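PDB 1JYK: CTP:phosphocholine Cytidylyltransferase from Streptococcus pneumoniae, which catalyses the transfer of a cytidylyl group from CTP to phosphocholine, giving CDP-choline and pyrophosphate. Local coordinates for residues Ile29-Gly34 and Ile75-Tyr80; Val51-Lys56 and Arg244-Ile249; Val147-Cys152 and Gly176-Gly181. All coordinates share one frame; numbering follows the deposited sequence.

Interaction 1 of 3, residues Ile29-Gly34 and Ile75-Tyr80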
loop_
_atom_site.group_PDB
_atom_site.type_symbol
_atom_site.label_atom_id
_atom_site.label_comp_id
_atom_site.label_asym_id
_atom_site.label_seq_id
_atom_site.Cartn_x
_atom_site.Cartn_y
_atom_site.Cartn_z
ATOM N N ILE A 29 -5.957 -4.054 -3.410
ATOM C CA ILE A 29 -5.687 -2.900 -4.252
ATOM C C ILE A 29 -4.184 -2.663 -4.138
ATOM O O ILE A 29 -3.659 -2.522 -3.033
ATOM C CB ILE A 29 -6.441 -1.639 -3.746
ATOM C CG1 ILE A 29 -7.946 -1.813 -3.942
ATOM C CG2 ILE A 29 -5.940 -0.402 -4.472
ATOM C CD1 ILE A 29 -8.787 -0.987 -2.973
ATOM N N ILE A 30 -3.491 -2.644 -5.270
ATOM C CA ILE A 30 -2.053 -2.416 -5.272
ATOM C C ILE A 30 -1.771 -1.057 -5.905
ATOM O O ILE A 30 -2.175 -0.786 -7.044
ATOM C CB ILE A 30 -1.299 -3.531 -6.052
ATOM C CG1 ILE A 30 -1.670 -4.902 -5.477
ATOM C CG2 ILE A 30 0.210 -3.306 -5.967
ATOM C CD1 ILE A 30 -0.973 -6.074 -6.155
ATOM N N LEU A 31 -1.090 -0.198 -5.154
ATOM C CA LEU A 31 -0.764 1.140 -5.627
ATOM C C LEU A 31 0.548 1.116 -6.402
ATOM O O LEU A 31 1.626 1.033 -5.814
ATOM C CB LEU A 31 -0.667 2.099 -4.435
ATOM C CG LEU A 31 -1.879 2.124 -3.495
ATOM C CD1 LEU A 31 -1.589 3.037 -2.306
ATOM C CD2 LEU A 31 -3.108 2.598 -4.246
ATOM N N ALA A 32 0.450 1.194 -7.729
ATOM C CA ALA A 32 1.628 1.148 -8.585
ATOM C C ALA A 32 1.636 2.212 -9.698
ATOM O O ALA A 32 2.219 1.988 -10.759
ATOM C CB ALA A 32 1.740 -0.253 -9.206
ATOM N N ALA A 33 1.020 3.368 -9.458
ATOM C CA ALA A 33 0.962 4.411 -10.483
ATOM C C ALA A 33 2.066 5.472 -10.459
ATOM O O ALA A 33 2.366 6.077 -11.489
ATOM C CB ALA A 33 -0.400 5.096 -10.430
ATOM N N GLY A 34 2.667 5.687 -9.292
ATOM C CA GLY A 34 3.693 6.710 -9.138
ATOM C C GLY A 34 4.975 6.639 -9.949
ATOM O O GLY A 34 5.333 5.601 -10.508
ATOM N N ILE A 75 -6.892 -5.516 -7.937
ATOM C CA ILE A 75 -6.959 -4.298 -8.732
ATOM C C ILE A 75 -5.635 -3.554 -8.592
ATOM O O ILE A 75 -5.164 -3.307 -7.479
ATOM C CB ILE A 75 -8.108 -3.370 -8.250
ATOM C CG1 ILE A 75 -9.438 -4.137 -8.257
ATOM C CG2 ILE A 75 -8.202 -2.140 -9.142
ATOM C CD1 ILE A 75 -10.587 -3.407 -7.570
ATOM N N ILE A 76 -5.024 -3.210 -9.720
ATOM C CA ILE A 76 -3.761 -2.498 -9.691
ATOM C C ILE A 76 -3.925 -1.101 -10.274
ATOM O O ILE A 76 -4.406 -0.944 -11.399
ATOM C CB ILE A 76 -2.675 -3.251 -10.488
ATOM C CG1 ILE A 76 -2.596 -4.700 -10.010
ATOM C CG2 ILE A 76 -1.333 -2.552 -10.331
ATOM C CD1 ILE A 76 -1.562 -5.524 -10.736
ATOM N N ILE A 77 -3.550 -0.089 -9.497
ATOM C CA ILE A 77 -3.621 1.284 -9.960
ATOM C C ILE A 77 -2.327 1.562 -10.728
ATOM O O ILE A 77 -1.236 1.516 -10.159
ATOM C CB ILE A 77 -3.733 2.285 -8.786
ATOM C CG1 ILE A 77 -4.843 1.856 -7.820
ATOM C CG2 ILE A 77 -4.000 3.680 -9.334
ATOM C CD1 ILE A 77 -6.169 1.542 -8.494
ATOM N N VAL A 78 -2.453 1.845 -12.021
ATOM C CA VAL A 78 -1.290 2.117 -12.859
ATOM C C VAL A 78 -1.327 3.539 -13.403
ATOM O O VAL A 78 -2.386 4.176 -13.437
ATOM C CB VAL A 78 -1.200 1.109 -14.055
ATOM C CG1 VAL A 78 -1.153 -0.319 -13.531
ATOM C CG2 VAL A 78 -2.394 1.286 -15.000
ATOM N N GLY A 79 -0.166 4.033 -13.821
ATOM C CA GLY A 79 -0.077 5.375 -14.369
ATOM C C GLY A 79 1.195 5.510 -15.181
ATOM O O GLY A 79 1.174 5.412 -16.414
ATOM N N TYR A 80 2.303 5.724 -14.480
ATOM C CA TYR A 80 3.614 5.864 -15.096
ATOM C C TYR A 80 3.995 4.556 -15.806
ATOM O O TYR A 80 4.014 3.494 -15.178
ATOM C CB TYR A 80 4.638 6.189 -14.007
ATOM C CG TYR A 80 6.055 6.320 -14.499
ATOM C CD1 TYR A 80 7.067 5.499 -13.993
ATOM C CD2 TYR A 80 6.396 7.271 -15.458
ATOM C CE1 TYR A 80 8.380 5.625 -14.427
ATOM C CE2 TYR A 80 7.705 7.406 -15.901
ATOM C CZ TYR A 80 8.693 6.580 -15.383
ATOM O OH TYR A 80 9.991 6.702 -15.824
HETATM O O HOH W 1 2.129 2.617 -13.443
#
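Ile30 pairs with Ile76 across two neighbouring parallel strands of the central sheet, its N donating to Ile75 O (2.8 Å) and its O accepting from Ile77 N (2.9 Å). This is the tightly packed part. Both bonds are nearly straight, and Ile75 O also receives the CA-H of Ile29. On one face, Leu31 CD2 lies 4.0 Å from Ile77 CG1 and Ile29 CG2 approaches the same atom, the side chains lying alongside and pointing the same way. With chi1 at -50°, Ile77 sets CG2 anti to its backbone N, where it meets Ala33 CB. The other face carries Ile30, Ile76 and Ala32, with Ala32 CB 4.0 Å from Ile76 CG2; helix 58-68 covers Ile30 and Ile76, as the connection of a beta-alpha-beta crossover. At Ala32 the pairing loosens: Ala32 N reaches Ile77 O through a bent bond (136°). Past the strand ends, Tyr80 N still donates to Ala33 O at 3.0 Å, while a water donates hydrogen bonds to Ala32 O and Tyr80 O and accepts one from Gly79 N. Gly34 and Tyr80 are partly exposed here. Regular backbone bonds and buried apolar side chains thus hold the two strands together, and from there the loop at Gly34 departs, held by peptide groups and water, consistent with the glycine-rich nucleotide-binding signature of this transferase family.

Interaction 2 of 3, residues Val51-Lys56 and Arg244-Ile249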
loop_
_atom_site.group_PDB
_atom_site.type_symbol
_atom_site.label_atom_id
_atom_site.label_comp_id
_atom_site.label_asym_id
_atom_site.label_seq_id
_atom_site.Cartn_x
_atom_site.Cartn_y
_atom_site.Cartn_z
ATOM N N VAL A 51 10.145 -3.322 -11.154
ATOM C CA VAL A 51 11.587 -3.433 -10.986
ATOM C C VAL A 51 11.793 -4.891 -10.553
ATOM O O VAL A 51 11.042 -5.413 -9.724
ATOM C CB VAL A 51 12.098 -2.452 -9.894
ATOM C CG1 VAL A 51 13.449 -2.902 -9.359
ATOM C CG2 VAL A 51 12.220 -1.056 -10.481
ATOM N N GLN A 52 12.790 -5.555 -11.118
ATOM C CA GLN A 52 13.018 -6.956 -10.785
ATOM C C GLN A 52 14.032 -7.229 -9.678
ATOM O O GLN A 52 15.131 -6.678 -9.672
ATOM C CB GLN A 52 13.433 -7.720 -12.044
ATOM C CG GLN A 52 12.544 -7.438 -13.237
ATOM C CD GLN A 52 12.866 -8.306 -14.430
ATOM O OE1 GLN A 52 13.537 -9.330 -14.309
ATOM N NE2 GLN A 52 12.380 -7.905 -15.595
ATOM N N VAL A 53 13.640 -8.069 -8.729
ATOM C CA VAL A 53 14.525 -8.468 -7.646
ATOM C C VAL A 53 14.595 -9.976 -7.800
ATOM O O VAL A 53 13.571 -10.647 -7.958
ATOM C CB VAL A 53 13.984 -8.063 -6.238
ATOM C CG1 VAL A 53 13.740 -6.566 -6.203
ATOM C CG2 VAL A 53 12.716 -8.820 -5.901
ATOM N N ASN A 54 15.811 -10.506 -7.786
ATOM C CA ASN A 54 16.007 -11.933 -7.976
ATOM C C ASN A 54 15.328 -12.323 -9.286
ATOM O O ASN A 54 14.647 -13.350 -9.369
ATOM C CB ASN A 54 15.411 -12.733 -6.818
ATOM C CG ASN A 54 16.068 -14.092 -6.650
ATOM O OD1 ASN A 54 17.167 -14.328 -7.148
ATOM N ND2 ASN A 54 15.393 -14.991 -5.946
ATOM N N GLN A 55 15.495 -11.464 -10.291
ATOM C CA GLN A 55 14.961 -11.680 -11.634
ATOM C C GLN A 55 13.451 -11.810 -11.768
ATOM O O GLN A 55 12.968 -12.478 -12.683
ATOM C CB GLN A 55 15.618 -12.918 -12.258
ATOM C CG GLN A 55 17.143 -12.856 -12.339
ATOM C CD GLN A 55 17.657 -11.611 -13.069
ATOM O OE1 GLN A 55 18.730 -11.089 -12.746
ATOM N NE2 GLN A 55 16.894 -11.135 -14.058
ATOM N N LYS A 56 12.703 -11.169 -10.876
ATOM C CA LYS A 56 11.244 -11.235 -10.924
ATOM C C LYS A 56 10.643 -9.895 -10.501
ATOM O O LYS A 56 11.008 -9.358 -9.461
ATOM C CB LYS A 56 10.756 -12.352 -9.995
ATOM C CG LYS A 56 9.252 -12.549 -9.955
ATOM C CD LYS A 56 8.904 -13.845 -9.230
ATOM C CE LYS A 56 7.405 -14.042 -9.125
ATOM N NZ LYS A 56 6.825 -14.380 -10.446
ATOM N N ARG A 244 19.908 -2.635 -4.089
ATOM C CA ARG A 244 21.157 -3.373 -4.200
ATOM C C ARG A 244 21.377 -4.294 -2.998
ATOM O O ARG A 244 21.812 -5.435 -3.148
ATOM C CB ARG A 244 22.322 -2.390 -4.352
ATOM C CG ARG A 244 22.410 -1.808 -5.749
ATOM C CD ARG A 244 23.200 -0.516 -5.802
ATOM N NE ARG A 244 23.097 0.108 -7.121
ATOM C CZ ARG A 244 23.489 1.351 -7.393
ATOM N NH1 ARG A 244 24.011 2.107 -6.430
ATOM N NH2 ARG A 244 23.351 1.843 -8.620
ATOM N N LYS A 245 21.070 -3.798 -1.806
ATOM C CA LYS A 245 21.236 -4.594 -0.599
ATOM C C LYS A 245 20.321 -5.814 -0.614
ATOM O O LYS A 245 20.740 -6.912 -0.259
ATOM C CB LYS A 245 20.959 -3.734 0.633
ATOM C CG LYS A 245 22.130 -2.835 0.990
ATOM C CD LYS A 245 21.744 -1.720 1.941
ATOM C CE LYS A 245 22.939 -0.811 2.199
ATOM N NZ LYS A 245 22.713 0.116 3.343
ATOM N N LEU A 246 19.072 -5.619 -1.029
ATOM C CA LEU A 246 18.107 -6.712 -1.090
ATOM C C LEU A 246 18.558 -7.782 -2.076
ATOM O O LEU A 246 18.421 -8.976 -1.818
ATOM C CB LEU A 246 16.729 -6.195 -1.518
ATOM C CG LEU A 246 15.668 -7.272 -1.774
ATOM C CD1 LEU A 246 15.421 -8.069 -0.495
ATOM C CD2 LEU A 246 14.375 -6.616 -2.252
ATOM N N GLU A 247 19.085 -7.347 -3.215
ATOM C CA GLU A 247 19.546 -8.281 -4.228
ATOM C C GLU A 247 20.610 -9.180 -3.618
ATOM O O GLU A 247 20.612 -10.389 -3.836
ATOM C CB GLU A 247 20.116 -7.521 -5.430
ATOM C CG GLU A 247 19.048 -6.951 -6.363
ATOM C CD GLU A 247 18.367 -8.016 -7.221
ATOM O OE1 GLU A 247 18.237 -7.793 -8.444
ATOM O OE2 GLU A 247 17.956 -9.068 -6.684
ATOM N N GLU A 248 21.509 -8.577 -2.847
ATOM C CA GLU A 248 22.580 -9.320 -2.195
ATOM C C GLU A 248 21.986 -10.339 -1.229
ATOM O O GLU A 248 22.447 -11.478 -1.143
ATOM C CB GLU A 248 23.507 -8.362 -1.439
ATOM C CG GLU A 248 24.915 -8.901 -1.182
ATOM C CD GLU A 248 25.412 -9.839 -2.284
ATOM O OE1 GLU A 248 25.320 -9.466 -3.477
ATOM O OE2 GLU A 248 25.896 -10.950 -1.955
ATOM N N ILE A 249 20.958 -9.921 -0.500
ATOM C CA ILE A 249 20.302 -10.806 0.444
ATOM C C ILE A 249 19.640 -11.963 -0.296
ATOM O O ILE A 249 19.827 -13.125 0.062
ATOM C CB ILE A 249 19.241 -10.054 1.262
ATOM C CG1 ILE A 249 19.926 -9.044 2.177
ATOM C CG2 ILE A 249 18.423 -11.035 2.092
ATOM C CD1 ILE A 249 18.979 -8.078 2.842
HETATM O O HOH W 2 16.956 -9.346 -10.477
#
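Glu247, on the C-terminal helix 240-250, reaches across to Asn54 in a beta hairpin with a two-residue loop, Asn54-Gln55, in a type I' turn from Val53 to Lys56. From CB the chain leaves with CG anti to the carbonyl carbon, then bends at chi2 (-74°), which swings the carboxylate off the helix toward the turn. CD comes to 3.6 Å from Asn54 N and lies near Val53 CA. OE2 makes the direct bond: Asn54 N donates to it at 2.8 Å, arriving on the syn side but 23° out of the carboxylate plane. This anion therefore grips a turn amide, while the hairpin itself is closed by Val53 N to Lys56 O and Lys56 N to Val53 O. Beside the polar grip, Val53 CG1 touches Leu246 CD2 at 4.0 Å, the two side chains slanting across each other; Tyr243 and Leu250 of the same helix also lean on Val53, and Tyr243 OH bonds to Gln52 O. The helix thus docks on the hairpin by a small apolar patch next to an exposed, hydrated edge. The other carboxylate oxygen, Glu247 OE1, accepts from a water at 2.9 Å, and that water in turn accepts from Gln55 N at 2.6 Å.

Interaction 3 of 3, residues Val147-Cys152 and Gly176-Gly181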
loop_
_atom_site.group_PDB
_atom_site.type_symbol
_atom_site.label_atom_id
_atom_site.label_comp_id
_atom_site.label_asym_id
_atom_site.label_seq_id
_atom_site.Cartn_x
_atom_site.Cartn_y
_atom_site.Cartn_z
ATOM N N VAL A 147 5.822 -2.886 10.766
ATOM C CA VAL A 147 7.154 -3.316 11.161
ATOM C C VAL A 147 7.760 -2.159 11.960
ATOM O O VAL A 147 7.388 -0.995 11.764
ATOM C CB VAL A 147 8.083 -3.599 9.940
ATOM C CG1 VAL A 147 7.632 -4.862 9.207
ATOM C CG2 VAL A 147 8.096 -2.401 9.002
ATOM N N TYR A 148 8.682 -2.477 12.863
ATOM C CA TYR A 148 9.347 -1.452 13.657
ATOM C C TYR A 148 10.574 -0.956 12.888
ATOM O O TYR A 148 11.315 -1.753 12.305
ATOM C CB TYR A 148 9.775 -2.028 15.014
ATOM C CG TYR A 148 10.649 -1.102 15.838
ATOM C CD1 TYR A 148 10.084 -0.152 16.694
ATOM C CD2 TYR A 148 12.040 -1.175 15.764
ATOM C CE1 TYR A 148 10.891 0.702 17.458
ATOM C CE2 TYR A 148 12.850 -0.332 16.520
ATOM C CZ TYR A 148 12.272 0.603 17.363
ATOM O OH TYR A 148 13.072 1.438 18.109
ATOM N N ARG A 149 10.786 0.357 12.880
ATOM C CA ARG A 149 11.927 0.939 12.184
ATOM C C ARG A 149 12.587 2.037 13.010
ATOM O O ARG A 149 11.935 2.695 13.824
ATOM C CB ARG A 149 11.494 1.538 10.847
ATOM C CG ARG A 149 11.110 0.524 9.801
ATOM C CD ARG A 149 12.250 -0.427 9.513
ATOM N NE ARG A 149 11.887 -1.407 8.489
ATOM C CZ ARG A 149 11.715 -2.708 8.716
ATOM N NH1 ARG A 149 11.872 -3.199 9.946
ATOM N NH2 ARG A 149 11.396 -3.524 7.709
ATOM N N GLU A 150 13.885 2.229 12.781
ATOM C CA GLU A 150 14.669 3.258 13.460
ATOM C C GLU A 150 15.322 4.153 12.405
ATOM O O GLU A 150 15.313 3.823 11.219
ATOM C CB GLU A 150 15.735 2.608 14.339
ATOM C CG GLU A 150 15.151 1.810 15.482
ATOM C CD GLU A 150 16.202 1.304 16.447
ATOM O OE1 GLU A 150 15.857 1.065 17.625
ATOM O OE2 GLU A 150 17.367 1.143 16.028
ATOM N N ASP A 151 15.881 5.281 12.830
ATOM C CA ASP A 151 16.521 6.210 11.899
ATOM C C ASP A 151 15.549 6.498 10.769
ATOM O O ASP A 151 15.928 6.566 9.600
ATOM C CB ASP A 151 17.803 5.607 11.320
ATOM C CG ASP A 151 18.740 5.103 12.390
ATOM O OD1 ASP A 151 19.068 5.888 13.309
ATOM O OD2 ASP A 151 19.146 3.921 12.316
ATOM N N CYS A 152 14.287 6.667 11.133
ATOM C CA CYS A 152 13.239 6.929 10.165
ATOM C C CYS A 152 13.322 8.297 9.530
ATOM O O CYS A 152 13.926 9.221 10.069
ATOM C CB CYS A 152 11.873 6.779 10.825
ATOM S SG CYS A 152 11.394 5.090 11.052
ATOM N N GLY A 176 9.930 3.695 15.619
ATOM C CA GLY A 176 8.635 3.199 16.042
ATOM C C GLY A 176 7.973 2.292 15.018
ATOM O O GLY A 176 8.590 1.908 14.023
ATOM N N ARG A 177 6.715 1.943 15.285
ATOM C CA ARG A 177 5.918 1.100 14.402
ATOM C C ARG A 177 5.334 2.013 13.329
ATOM O O ARG A 177 4.497 2.875 13.600
ATOM C CB ARG A 177 4.802 0.421 15.193
ATOM C CG ARG A 177 5.297 -0.659 16.148
ATOM C CD ARG A 177 5.549 -1.944 15.393
ATOM N NE ARG A 177 6.206 -2.939 16.228
ATOM C CZ ARG A 177 6.444 -4.191 15.854
ATOM N NH1 ARG A 177 6.080 -4.618 14.650
ATOM N NH2 ARG A 177 7.043 -5.023 16.697
ATOM N N ILE A 178 5.784 1.820 12.099
ATOM C CA ILE A 178 5.352 2.667 10.997
ATOM C C ILE A 178 4.262 2.080 10.113
ATOM O O ILE A 178 3.965 0.885 10.168
ATOM C CB ILE A 178 6.567 3.009 10.088
ATOM C CG1 ILE A 178 7.147 1.718 9.490
ATOM C CG2 ILE A 178 7.652 3.706 10.901
ATOM C CD1 ILE A 178 8.038 1.929 8.293
ATOM N N LEU A 179 3.639 2.949 9.322
ATOM C CA LEU A 179 2.648 2.515 8.340
ATOM C C LEU A 179 3.631 1.890 7.349
ATOM O O LEU A 179 4.509 2.581 6.820
ATOM C CB LEU A 179 1.937 3.725 7.728
ATOM C CG LEU A 179 0.619 4.067 8.424
ATOM C CD1 LEU A 179 0.911 4.418 9.874
ATOM C CD2 LEU A 179 -0.069 5.225 7.717
ATOM N N SER A 180 3.500 0.589 7.123
ATOM C CA SER A 180 4.453 -0.131 6.286
ATOM C C SER A 180 4.102 -0.496 4.848
ATOM O O SER A 180 4.916 -1.112 4.162
ATOM C CB SER A 180 4.882 -1.399 7.028
ATOM O OG SER A 180 5.122 -1.113 8.396
ATOM N N GLY A 181 2.912 -0.143 4.387
ATOM C CA GLY A 181 2.573 -0.471 3.014
ATOM C C GLY A 181 1.633 -1.643 2.830
ATOM O O GLY A 181 1.386 -2.066 1.699
#
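Arg149 and Gly176 form a hydrogen-bonded antiparallel pair, each N donating to the other's O at 2.9 Å. The neighbouring pair, Tyr148 with Arg177, is non-hydrogen-bonded, and there Tyr148 CA offers its hydrogen to Gly176 O. One step on, Ile178 N gives a longer bond to Val147 O (3.3 Å). Gly176 adopts backbone angles that call for glycine, and Tyr148 CE1 lies 3.6 Å from its N. Among polar side chains, Ser180 OG works both ways: it accepts from Val147 N at 3.0 Å and donates back to Ile178 O, from above that carbonyl plane, tying the bend after the strand to its neighbour. Arg177, bent at chi2 (-81°), lays its guanidinium so that Tyr148 CB rests over one face, 3.9 Å above the plane and offset toward the rim; NH1 is bonded to Ser146 O and Leu229 O. On the Arg149 guanidinium, Val147 CG2 sits over the centre of one face, 3.6 Å above the plane, while NH2 makes a salt bridge to Glu236. Apolar contacts gather on Ile178: CD1 meets Arg149 CG at 3.7 Å, CG1 meets Val147 CG2, and CG2 meets Cys152 SG; Phe157 touches both Ile178 and Cys152. Short strand 176-177 is thereby stitched antiparallel to the end of strand 142-149, an extension of the mixed central sheet of this nucleotidyltransferase fold.

In the fold
Interactions 1 and 3 belong to the same mixed sheet but lie on opposite sides of the chain's centre, about 23 Å apart between centres; interaction 2 joins a separate two-strand hairpin to the C-terminal helix. The first is a buried core contact between parallel strands, dominated by isoleucines with backbone bonding. The third, antiparallel and only partly buried, with Tyr148 exposed, mixes backbone pairing with arginines and a serine. The second buries least; its direct polar link is one carboxylate, with a water beside it, next to a small Val53-Leu246 contact. Strand 27-32 of interaction 1 leads along the chain to the hairpin strand 52-53 of interaction 2, yet none of the contacts touch.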